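Local coordinates for protein Non-sulfated chondroitin lyase E66 (Autographa californica nucleopolyhedrovirus, PDB 3VSN) that acts as a chondroitin lyase of the viral envelope, is essential for oral infectivity and may digest the chondroitin sulfate barrier of the host midgut, at residues 589-594 with 603-608. Numbering follows the deposited sequence.
Sequences NYPWVM and FMSANE
Val593 and Met604 form a hydrogen-bonded pair in a beta hairpin, strands 592-597 and 600-605, in one antiparallel sheet of the beta-sandwich part of this lyase. Their backbones exchange two bonds, Val593 N to Met604 O and Met604 N to Val593 O, both 3.0 Å. Two residues further along, beyond the non-hydrogen-bonded pair Trp592-Ser605, Ala606 N donates to Pro591 O at 2.8 Å, approaching 28° out of the carbonyl plane, just before the first strand begins and just after the second ends; Pro591 follows a cis peptide bond in the turn leading in from strand 584-589.

Two CH-pi contacts mark the face that carries Trp592, Met594, Phe603 and Ser605, against which helix 614-623 packs. The Trp592 indole swings across to Ser605, whose CB sits over its six-membered ring, 3.5 Å from the centroid and only 8° off the normal. Met594 runs alongside Phe603, its CG anti to the backbone N (chi1 -178°), which lays that methylene over the phenyl face, 3.7 Å from the centroid. Its SD makes an oblique Met-aromatic contact with the same ring, nearest CZ at 3.5 Å.

Val593, on the opposite face with Met604, packs against strand 414-421 of another antiparallel sheet, which Ala606 also touches from the loop just past the strand. Tyr590 is turned so that CE2 touches Ala606 CB, while Pro591 CB lies over one face of the tyrosine ring and also meets Asn607 ND2.

Polar side chains settle the open end of the hairpin. Ser605 begins a type I turn to Glu608, and its OG accepts from Asn607 N in an ST turn. A water at the edge of the Tyr590 ring, in its plane, joins the two segments: it lies 2.6 Å from Tyr590 OH and donates to Asn607 OD1 at 2.8 Å.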
loop_
_atom_site.group_PDB
_atom_site.type_symbol
_atom_site.label_atom_id
_atom_site.label_comp_id
_atom_site.label_asym_id
_atom_site.label_seq_id
_atom_site.Cartn_x
_atom_site.Cartn_y
_atom_site.Cartn_z
ATOM N N ASN A 589 -13.427 -24.162 4.710
ATOM C CA ASN A 589 -13.583 -25.541 4.243
ATOM C C ASN A 589 -13.141 -25.615 2.798
ATOM O O ASN A 589 -13.962 -25.675 1.883
ATOM C CB ASN A 589 -15.025 -26.042 4.405
ATOM C CG ASN A 589 -15.156 -27.540 4.157
ATOM O OD1 ASN A 589 -14.216 -28.306 4.388
ATOM N ND2 ASN A 589 -16.324 -27.964 3.685
ATOM N N TYR A 590 -11.826 -25.587 2.607
ATOM C CA TYR A 590 -11.242 -25.472 1.277
ATOM C C TYR A 590 -11.978 -26.326 0.237
ATOM O O TYR A 590 -12.144 -27.530 0.445
ATOM C CB TYR A 590 -9.747 -25.811 1.292
ATOM C CG TYR A 590 -9.109 -25.342 0.021
ATOM C CD1 TYR A 590 -9.062 -26.168 -1.099
ATOM C CD2 TYR A 590 -8.633 -24.042 -0.093
ATOM C CE1 TYR A 590 -8.520 -25.722 -2.291
ATOM C CE2 TYR A 590 -8.089 -23.586 -1.276
ATOM C CZ TYR A 590 -8.033 -24.430 -2.369
ATOM O OH TYR A 590 -7.496 -23.976 -3.541
ATOM N N PRO A 591 -12.386 -25.723 -0.901
ATOM C CA PRO A 591 -12.064 -24.381 -1.411
ATOM C C PRO A 591 -12.947 -23.226 -0.921
ATOM O O PRO A 591 -12.704 -22.069 -1.292
ATOM C CB PRO A 591 -12.234 -24.552 -2.924
ATOM C CG PRO A 591 -13.336 -25.549 -3.045
ATOM C CD PRO A 591 -13.172 -26.499 -1.886
ATOM N N TRP A 592 -13.951 -23.534 -0.105
ATOM C CA TRP A 592 -14.921 -22.534 0.337
ATOM C C TRP A 592 -14.519 -21.822 1.596
ATOM O O TRP A 592 -13.895 -22.404 2.482
ATOM C CB TRP A 592 -16.297 -23.174 0.497
ATOM C CG TRP A 592 -16.869 -23.581 -0.835
ATOM C CD1 TRP A 592 -16.853 -24.844 -1.424
ATOM C CD2 TRP A 592 -17.526 -22.711 -1.815
ATOM N NE1 TRP A 592 -17.449 -24.816 -2.659
ATOM C CE2 TRP A 592 -17.879 -23.567 -2.953
ATOM C CE3 TRP A 592 -17.860 -21.361 -1.855
ATOM C CZ2 TRP A 592 -18.532 -23.067 -4.073
ATOM C CZ3 TRP A 592 -18.515 -20.869 -2.990
ATOM C CH2 TRP A 592 -18.846 -21.703 -4.070
ATOM N N VAL A 593 -14.864 -20.541 1.667
ATOM C CA VAL A 593 -14.741 -19.769 2.900
ATOM C C VAL A 593 -16.063 -19.036 3.129
ATOM O O VAL A 593 -16.729 -18.634 2.168
ATOM C CB VAL A 593 -13.525 -18.798 2.871
ATOM C CG1 VAL A 593 -13.741 -17.648 1.891
ATOM C CG2 VAL A 593 -13.222 -18.258 4.266
ATOM N N MET A 594 -16.443 -18.883 4.395
ATOM C CA MET A 594 -17.719 -18.272 4.757
ATOM C C MET A 594 -17.579 -17.455 6.031
ATOM O O MET A 594 -16.860 -17.854 6.951
ATOM C CB MET A 594 -18.789 -19.353 4.970
ATOM C CG MET A 594 -20.175 -18.811 5.301
ATOM S SD MET A 594 -21.194 -19.954 6.266
ATOM C CE MET A 594 -20.555 -19.628 7.903
ATOM N N PHE A 603 -20.084 -16.048 1.140
ATOM C CA PHE A 603 -19.302 -17.217 0.712
ATOM C C PHE A 603 -18.429 -16.843 -0.472
ATOM O O PHE A 603 -18.831 -16.024 -1.297
ATOM C CB PHE A 603 -20.209 -18.323 0.171
ATOM C CG PHE A 603 -21.027 -19.038 1.202
ATOM C CD1 PHE A 603 -22.279 -18.558 1.565
ATOM C CD2 PHE A 603 -20.582 -20.242 1.749
ATOM C CE1 PHE A 603 -23.059 -19.241 2.486
ATOM C CE2 PHE A 603 -21.361 -20.933 2.673
ATOM C CZ PHE A 603 -22.598 -20.425 3.042
ATOM N N MET A 604 -17.269 -17.486 -0.589
ATOM C CA MET A 604 -16.488 -17.442 -1.825
ATOM C C MET A 604 -15.669 -18.720 -1.990
ATOM O O MET A 604 -15.226 -19.307 -1.005
ATOM C CB MET A 604 -15.564 -16.219 -1.867
ATOM C CG MET A 604 -14.751 -16.120 -3.150
ATOM S SD MET A 604 -13.675 -14.684 -3.267
ATOM C CE MET A 604 -12.665 -15.151 -4.674
ATOM N N SER A 605 -15.485 -19.137 -3.241
ATOM C CA SER A 605 -14.653 -20.290 -3.568
ATOM C C SER A 605 -13.265 -19.846 -4.030
ATOM O O SER A 605 -13.141 -18.898 -4.803
ATOM C CB SER A 605 -15.315 -21.122 -4.668
ATOM O OG SER A 605 -14.395 -22.052 -5.207
ATOM N N ALA A 606 -12.227 -20.541 -3.566
ATOM C CA ALA A 606 -10.856 -20.245 -3.991
ATOM C C ALA A 606 -10.636 -20.612 -5.459
ATOM O O ALA A 606 -9.656 -20.181 -6.069
ATOM C CB ALA A 606 -9.843 -20.952 -3.094
ATOM N N ASN A 607 -11.553 -21.411 -6.012
ATOM C CA ASN A 607 -11.570 -21.711 -7.444
ATOM C C ASN A 607 -12.287 -20.633 -8.262
ATOM O O ASN A 607 -12.336 -20.710 -9.489
ATOM C CB ASN A 607 -12.194 -23.090 -7.694
ATOM C CG ASN A 607 -11.369 -24.211 -7.099
ATOM O OD1 ASN A 607 -10.141 -24.207 -7.197
ATOM N ND2 ASN A 607 -12.032 -25.165 -6.462
ATOM N N GLU A 608 -12.836 -19.638 -7.561
ATOM C CA GLU A 608 -13.534 -18.492 -8.166
ATOM C C GLU A 608 -14.813 -18.891 -8.911
ATOM O O GLU A 608 -15.223 -18.240 -9.878
ATOM C CB GLU A 608 -12.577 -17.661 -9.041
ATOM C CG GLU A 608 -11.360 -17.144 -8.271
ATOM C CD GLU A 608 -10.293 -16.518 -9.154
ATOM O OE1 GLU A 608 -10.144 -16.933 -10.322
ATOM O OE2 GLU A 608 -9.581 -15.614 -8.670
HETATM O O HOH W 1 -8.039 -25.405 -5.698
#